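Local coordinates for ankyrin repeat domain protein (PDB 6MCA) that is a bacterial effector combining ankyrin repeats with a cysteine protease-like region and interacts with LARP7 of the host 7SK snRNP complex, probably serving infection, at residues 195-198 with 199-202; 203-206 with 207-210; 383-386 with 387-390. One frame throughout, in Å; residues are numbered along the deposited sequence.

The three contacts form one cluster: centres of contacts 1 and 2 lie about 12 Å apart, as do those of 2 and 3, and contacts 1 and 3 are separated by about 11 Å. Contact 1 is the last part of helix 188-202, and contact 2 follows it directly, where T208 OG1 reaches back to F202 O at 2.8 Å. Contact 3, on helix 373-399, packs against both. S198 OG ties the two helices, hydrogen-bonded to W383 NE1 at 2.9 Å and probably to D387 OD1 at 3.0 Å. W386 spans contacts 1 and 2, meeting F202 edge-to-face and touching S207 and T208. A glycerol, probably from the crystallisation liquor, lies about 5 Å from the V384 side chain.

Contact 1: 195-198 with 199-202; sequences VKDS and LRRF
Two arginine guanidinium groups share the carboxylate of D197, each meeting it with an edge. D197 OD1 lies in the plane of R200, 3.1 Å from NH2, and takes a second, weak bond from NE. D197 OD2 stands at the edge of R201, 2.7 Å from NE. A water also lies in the R201 plane, accepting from NH2 at 2.9 Å and donating weakly to OD2. One face of R201 carries R200 NH2, 3.6 Å above its centre; the carboxylate at the edges of both probably offsets the like charges. Both oxygens are met on the syn side, though tilted out of the carboxylate plane, which is turned 47° from R200 and 71° from R201.

The torsions explain the split. D197 CG swings anti to its amide nitrogen (chi1 -176°), bringing the carboxylate toward the following turn. R200 bends at chi3 to come alongside, whereas R201 stays extended from CG to NE. An acid suits the fork because it has two oxygens, OD1 for R200 and OD2 for R201.

V195 and L199 put aliphatic bulk on the inner side, V195 CG1 lying 4.4 Å from L199 CD1, where they also pack on F225 and M222 of helix 215-233. R201 continues onto R390 of helix 373-399. Salt bridges to the third and fourth residues ahead, over regular main-chain bonds such as L199 N to V195 O, characterise an amphipathic alpha-helix with a charged flank.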
loop_
_atom_site.group_PDB
_atom_site.type_symbol
_atom_site.label_atom_id
_atom_site.label_comp_id
_atom_site.label_asym_id
_atom_site.label_seq_id
_atom_site.Cartn_x
_atom_site.Cartn_y
_atom_site.Cartn_z
ATOM N N VAL A 195 0.755 3.898 4.983
ATOM C CA VAL A 195 1.749 4.222 6.001
ATOM C C VAL A 195 1.573 5.659 6.470
ATOM O O VAL A 195 1.638 5.948 7.673
ATOM C CB VAL A 195 3.171 3.966 5.468
ATOM C CG1 VAL A 195 4.201 4.695 6.319
ATOM C CG2 VAL A 195 3.460 2.478 5.445
ATOM N N LYS A 196 1.333 6.579 5.532
ATOM C CA LYS A 196 1.068 7.961 5.927
ATOM C C LYS A 196 -0.177 8.047 6.806
ATOM O O LYS A 196 -0.179 8.729 7.842
ATOM C CB LYS A 196 0.924 8.844 4.689
ATOM C CG LYS A 196 0.715 10.311 5.013
ATOM C CD LYS A 196 0.380 11.111 3.770
ATOM C CE LYS A 196 -0.119 12.497 4.137
ATOM N NZ LYS A 196 -0.562 13.264 2.940
ATOM N N ASP A 197 -1.247 7.345 6.416
ATOM C CA ASP A 197 -2.475 7.385 7.205
ATOM C C ASP A 197 -2.276 6.759 8.583
ATOM O O ASP A 197 -2.845 7.231 9.576
ATOM C CB ASP A 197 -3.605 6.683 6.456
ATOM C CG ASP A 197 -4.929 6.788 7.179
ATOM O OD1 ASP A 197 -5.540 7.879 7.143
ATOM O OD2 ASP A 197 -5.360 5.784 7.785
ATOM N N SER A 198 -1.464 5.701 8.665
ATOM C CA SER A 198 -1.193 5.059 9.943
ATOM C C SER A 198 -0.405 5.977 10.862
ATOM O O SER A 198 -0.675 6.037 12.063
ATOM C CB SER A 198 -0.441 3.749 9.718
ATOM O OG SER A 198 0.154 3.284 10.916
ATOM N N LEU A 199 0.573 6.705 10.317
ATOM C CA LEU A 199 1.287 7.686 11.128
ATOM C C LEU A 199 0.344 8.777 11.626
ATOM O O LEU A 199 0.407 9.183 12.797
ATOM C CB LEU A 199 2.438 8.295 10.327
ATOM C CG LEU A 199 3.622 7.373 10.038
ATOM C CD1 LEU A 199 4.630 8.072 9.142
ATOM C CD2 LEU A 199 4.277 6.916 11.334
ATOM N N ARG A 200 -0.539 9.262 10.744
ATOM C CA ARG A 200 -1.502 10.284 11.141
ATOM C C ARG A 200 -2.381 9.797 12.287
ATOM O O ARG A 200 -2.603 10.518 13.266
ATOM C CB ARG A 200 -2.363 10.690 9.944
ATOM C CG ARG A 200 -3.467 11.675 10.295
ATOM C CD ARG A 200 -4.460 11.833 9.155
ATOM N NE ARG A 200 -5.277 10.637 8.965
ATOM C CZ ARG A 200 -6.378 10.369 9.658
ATOM N NH1 ARG A 200 -6.797 11.210 10.592
ATOM N NH2 ARG A 200 -7.059 9.257 9.417
ATOM N N ARG A 201 -2.896 8.570 12.176
ATOM C CA ARG A 201 -3.701 8.010 13.257
ATOM C C ARG A 201 -2.870 7.788 14.514
ATOM O O ARG A 201 -3.384 7.929 15.631
ATOM C CB ARG A 201 -4.339 6.695 12.812
ATOM C CG ARG A 201 -5.267 6.825 11.622
ATOM C CD ARG A 201 -5.798 5.467 11.191
ATOM N NE ARG A 201 -6.729 5.582 10.074
ATOM C CZ ARG A 201 -8.017 5.877 10.204
ATOM N NH1 ARG A 201 -8.532 6.086 11.408
ATOM N NH2 ARG A 201 -8.791 5.962 9.131
ATOM N N PHE A 202 -1.591 7.447 14.351
ATOM C CA PHE A 202 -0.738 7.141 15.490
ATOM C C PHE A 202 -0.505 8.373 16.350
ATOM O O PHE A 202 -0.704 8.335 17.570
ATOM C CB PHE A 202 0.587 6.564 14.993
ATOM C CG PHE A 202 1.573 6.271 16.083
ATOM C CD1 PHE A 202 1.304 5.307 17.039
ATOM C CD2 PHE A 202 2.775 6.955 16.146
ATOM C CE1 PHE A 202 2.215 5.033 18.042
ATOM C CE2 PHE A 202 3.690 6.686 17.145
ATOM C CZ PHE A 202 3.409 5.724 18.094
HETATM O O HOH W 1 -8.241 6.099 6.282
#

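Contact 2: 203-206 with 207-210; sequences ISSY and STRH
S205 and T208 meet across a tight 3-10 turn, which the chain enters after helix 188-202 has ended and which leads on toward helix 215-233. S205 is nearly extended, turning its carbonyl toward the residues ahead. Its oxygen receives T208 N in a weak bond of 3.3 Å, and T208 OG1 lies 3.1 Å from the same S205 O. That hydroxyl bonds to F202 O at the end of the helix, so the threonine links the turn back to the last residue of helix 188-202.

Side-chain rotation makes these meetings possible. T208 holds OG1 between its own amide nitrogen and carbonyl carbon (chi1 76°), leaning the hydroxyl back over the turn; the same rotation lays the methyl CG2 beside S205 CB, 3.9 Å away. A branched threonine thus serves two ends here, one polar and one apolar. S207 adopts a similar rotation (chi1 52°), and its OG faces S205 OG at 2.9 Å in a hydrogen bond whose donor could be either. Two small hydroxyl residues suit this place, since they bond to each other and still leave the indole of W386 close by: W386 NE1 gives a weak bond to S205 OG.

The bulky residues lie elsewhere. Y206 directs its CB away from the residues ahead, while I203 packs on F215, I218 and H219 of helix 215-233. The R209 chain bends at chi3.

What R209 contributes to the turn is mainly its backbone: N donates to Y206 O at 2.9 Å, from 46° above the carbonyl plane, with R209 CB 3.5 Å from the same oxygen.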
loop_
_atom_site.group_PDB
_atom_site.type_symbol
_atom_site.label_atom_id
_atom_site.label_comp_id
_atom_site.label_asym_id
_atom_site.label_seq_id
_atom_site.Cartn_x
_atom_site.Cartn_y
_atom_site.Cartn_z
ATOM N N ILE A 203 -0.098 9.487 15.732
ATOM C CA ILE A 203 0.162 10.700 16.507
ATOM C C ILE A 203 -1.114 11.377 16.983
ATOM O O ILE A 203 -1.041 12.380 17.704
ATOM C CB ILE A 203 1.005 11.715 15.710
ATOM C CG1 ILE A 203 0.278 12.146 14.441
ATOM C CG2 ILE A 203 2.362 11.123 15.364
ATOM C CD1 ILE A 203 1.065 13.138 13.611
ATOM N N SER A 204 -2.283 10.854 16.617
ATOM C CA SER A 204 -3.559 11.405 17.046
ATOM C C SER A 204 -4.251 10.547 18.092
ATOM O O SER A 204 -5.352 10.895 18.531
ATOM C CB SER A 204 -4.482 11.584 15.841
ATOM O OG SER A 204 -5.008 10.342 15.409
ATOM N N SER A 205 -3.654 9.428 18.483
ATOM C CA SER A 205 -4.251 8.563 19.487
ATOM C C SER A 205 -3.972 9.108 20.882
ATOM O O SER A 205 -2.904 9.669 21.142
ATOM C CB SER A 205 -3.705 7.141 19.357
ATOM O OG SER A 205 -4.365 6.251 20.242
ATOM N N TYR A 206 -4.950 8.953 21.777
ATOM C CA TYR A 206 -4.740 9.334 23.171
ATOM C C TYR A 206 -3.581 8.550 23.775
ATOM O O TYR A 206 -2.694 9.121 24.424
ATOM C CB TYR A 206 -6.021 9.106 23.975
ATOM C CG TYR A 206 -7.133 10.087 23.678
ATOM C CD1 TYR A 206 -6.864 11.438 23.496
ATOM C CD2 TYR A 206 -8.453 9.663 23.585
ATOM C CE1 TYR A 206 -7.880 12.339 23.228
ATOM C CE2 TYR A 206 -9.474 10.555 23.318
ATOM C CZ TYR A 206 -9.183 11.892 23.140
ATOM O OH TYR A 206 -10.198 12.782 22.872
ATOM N N SER A 207 -3.553 7.238 23.529
ATOM C CA SER A 207 -2.565 6.344 24.122
ATOM C C SER A 207 -1.130 6.696 23.755
ATOM O O SER A 207 -0.205 6.097 24.313
ATOM C CB SER A 207 -2.861 4.902 23.703
ATOM O OG SER A 207 -2.989 4.798 22.295
ATOM N N THR A 208 -0.914 7.642 22.840
ATOM C CA THR A 208 0.429 8.026 22.423
ATOM C C THR A 208 0.776 9.458 22.818
ATOM O O THR A 208 1.746 10.019 22.295
ATOM C CB THR A 208 0.590 7.844 20.913
ATOM O OG1 THR A 208 -0.086 8.905 20.227
ATOM C CG2 THR A 208 0.007 6.510 20.470
ATOM N N ARG A 209 0.012 10.061 23.737
ATOM C CA ARG A 209 0.281 11.451 24.104
ATOM C C ARG A 209 1.670 11.616 24.714
ATOM O O ARG A 209 2.315 12.653 24.512
ATOM C CB ARG A 209 -0.802 11.969 25.056
ATOM C CG ARG A 209 -0.581 11.662 26.528
ATOM C CD ARG A 209 -1.421 12.573 27.411
ATOM N NE ARG A 209 -0.729 13.820 27.727
ATOM C CZ ARG A 209 -0.262 14.131 28.932
ATOM N NH1 ARG A 209 -0.414 13.285 29.942
ATOM N NH2 ARG A 209 0.356 15.288 29.129
ATOM N N HIS A 210 2.165 10.597 25.421
ATOM C CA HIS A 210 3.503 10.668 25.998
ATOM C C HIS A 210 4.597 10.758 24.942
ATOM O O HIS A 210 5.759 10.987 25.298
ATOM C CB HIS A 210 3.752 9.454 26.899
ATOM C CG HIS A 210 3.758 8.149 26.168
ATOM N ND1 HIS A 210 2.607 7.443 25.894
ATOM C CD2 HIS A 210 4.779 7.419 25.655
ATOM C CE1 HIS A 210 2.917 6.335 25.243
ATOM N NE2 HIS A 210 4.227 6.297 25.085
#

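Contact 3: 383-386 with 387-390; sequences WVEW and DKDR
D387 OD1, beside the W386 indole, is gripped by R390 NH2 at 2.6 Å and weakly by R390 NE, with S198 OG of helix 188-202 probably a further partner. NH2 uses the syn lone pair of OD1, though the oxygen is 21° out of the guanidinium plane. W386 CZ3 lies 3.5 Å from D387 OD1; the carboxylate and indole planes are 12° apart, almost parallel.

R390 reaches this oxygen by crossing the tryptophan. Its CB stands over the face of the six-membered ring, 4.1 Å from the centroid of W386, in a CH-pi contact, and CG approaches W386 CH2 at 3.9 Å. Bends at chi2 (-97°) and chi3 then fold the chain back toward the acid. A long arginine fits here because its methylenes can cover a ring before its charge finds a carboxylate.

Elsewhere on the helix, K388 runs fully extended beyond CG, placing CE 4.0 Å from V384 CG1 and NZ 3.1 Å from E385 OE1. E385 bends at chi2 to meet it, and its other oxygen forms a salt bridge with R432, as does D389 OD1. W383 packs on L199 and F202.

The chemistry implies two charge groups: D387 and R390 beside the indole; E385, K388 and D389 on a flank toward R432. R390 grips OD1 within helix 373-399, while a salt bridge from R162 to OD2 ties D387 to helix 147-162, which probably limits the carboxylate's rotation.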
loop_
_atom_site.group_PDB
_atom_site.type_symbol
_atom_site.label_atom_id
_atom_site.label_comp_id
_atom_site.label_asym_id
_atom_site.label_seq_id
_atom_site.Cartn_x
_atom_site.Cartn_y
_atom_site.Cartn_z
ATOM N N TRP A 383 5.103 2.197 17.376
ATOM C CA TRP A 383 4.177 2.469 16.282
ATOM C C TRP A 383 3.671 1.180 15.649
ATOM O O TRP A 383 2.471 1.044 15.376
ATOM C CB TRP A 383 4.863 3.354 15.238
ATOM C CG TRP A 383 4.149 3.447 13.921
ATOM C CD1 TRP A 383 2.848 3.805 13.714
ATOM C CD2 TRP A 383 4.705 3.188 12.624
ATOM N NE1 TRP A 383 2.558 3.780 12.370
ATOM C CE2 TRP A 383 3.680 3.406 11.680
ATOM C CE3 TRP A 383 5.966 2.792 12.171
ATOM C CZ2 TRP A 383 3.880 3.241 10.310
ATOM C CZ3 TRP A 383 6.163 2.628 10.810
ATOM C CH2 TRP A 383 5.125 2.852 9.896
ATOM N N VAL A 384 4.565 0.215 15.418
ATOM C CA VAL A 384 4.155 -1.024 14.762
ATOM C C VAL A 384 3.186 -1.809 15.640
ATOM O O VAL A 384 2.156 -2.305 15.159
ATOM C CB VAL A 384 5.393 -1.860 14.384
ATOM C CG1 VAL A 384 4.986 -3.274 14.000
ATOM C CG2 VAL A 384 6.146 -1.195 13.241
ATOM N N GLU A 385 3.486 -1.932 16.937
ATOM C CA GLU A 385 2.583 -2.668 17.819
ATOM C C GLU A 385 1.242 -1.953 17.960
ATOM O O GLU A 385 0.180 -2.596 17.961
ATOM C CB GLU A 385 3.236 -2.878 19.185
ATOM C CG GLU A 385 4.395 -3.869 19.174
ATOM C CD GLU A 385 4.002 -5.233 18.634
ATOM O OE1 GLU A 385 4.543 -5.638 17.584
ATOM O OE2 GLU A 385 3.152 -5.902 19.260
ATOM N N TRP A 386 1.272 -0.619 18.072
ATOM C CA TRP A 386 0.032 0.144 18.138
ATOM C C TRP A 386 -0.811 -0.068 16.889
ATOM O O TRP A 386 -2.035 -0.193 16.976
ATOM C CB TRP A 386 0.340 1.630 18.331
ATOM C CG TRP A 386 -0.880 2.499 18.329
ATOM C CD1 TRP A 386 -1.589 2.917 19.417
ATOM C CD2 TRP A 386 -1.542 3.051 17.183
ATOM N NE1 TRP A 386 -2.649 3.696 19.021
ATOM C CE2 TRP A 386 -2.642 3.792 17.654
ATOM C CE3 TRP A 386 -1.309 2.988 15.805
ATOM C CZ2 TRP A 386 -3.508 4.468 16.796
ATOM C CZ3 TRP A 386 -2.170 3.657 14.957
ATOM C CH2 TRP A 386 -3.255 4.388 15.454
ATOM N N ASP A 387 -0.174 -0.117 15.714
ATOM C CA ASP A 387 -0.933 -0.295 14.480
ATOM C C ASP A 387 -1.512 -1.701 14.384
ATOM O O ASP A 387 -2.643 -1.880 13.911
ATOM C CB ASP A 387 -0.051 0.013 13.271
ATOM C CG ASP A 387 -0.846 0.534 12.089
ATOM O OD1 ASP A 387 -1.756 1.364 12.305
ATOM O OD2 ASP A 387 -0.565 0.116 10.947
ATOM N N LYS A 388 -0.749 -2.710 14.817
ATOM C CA LYS A 388 -1.294 -4.063 14.916
ATOM C C LYS A 388 -2.579 -4.069 15.737
ATOM O O LYS A 388 -3.630 -4.551 15.284
ATOM C CB LYS A 388 -0.267 -5.002 15.551
ATOM C CG LYS A 388 0.921 -5.362 14.680
ATOM C CD LYS A 388 1.821 -6.351 15.408
ATOM C CE LYS A 388 3.054 -6.702 14.595
ATOM N NZ LYS A 388 3.951 -7.632 15.337
ATOM N N ASP A 389 -2.505 -3.526 16.956
ATOM C CA ASP A 389 -3.673 -3.535 17.831
ATOM C C ASP A 389 -4.809 -2.682 17.272
ATOM O O ASP A 389 -5.981 -3.026 17.454
ATOM C CB ASP A 389 -3.278 -3.069 19.231
ATOM C CG ASP A 389 -2.398 -4.076 19.951
ATOM O OD1 ASP A 389 -2.629 -5.293 19.786
ATOM O OD2 ASP A 389 -1.473 -3.653 20.675
ATOM N N ARG A 390 -4.486 -1.592 16.572
ATOM C CA ARG A 390 -5.520 -0.746 15.982
ATOM C C ARG A 390 -6.285 -1.492 14.897
ATOM O O ARG A 390 -7.519 -1.426 14.836
ATOM C CB ARG A 390 -4.891 0.530 15.418
ATOM C CG ARG A 390 -5.892 1.554 14.892
ATOM C CD ARG A 390 -6.069 1.460 13.377
ATOM N NE ARG A 390 -4.846 1.786 12.648
ATOM C CZ ARG A 390 -4.801 2.046 11.345
ATOM N NH1 ARG A 390 -5.913 2.019 10.623
ATOM N NH2 ARG A 390 -3.645 2.335 10.761
#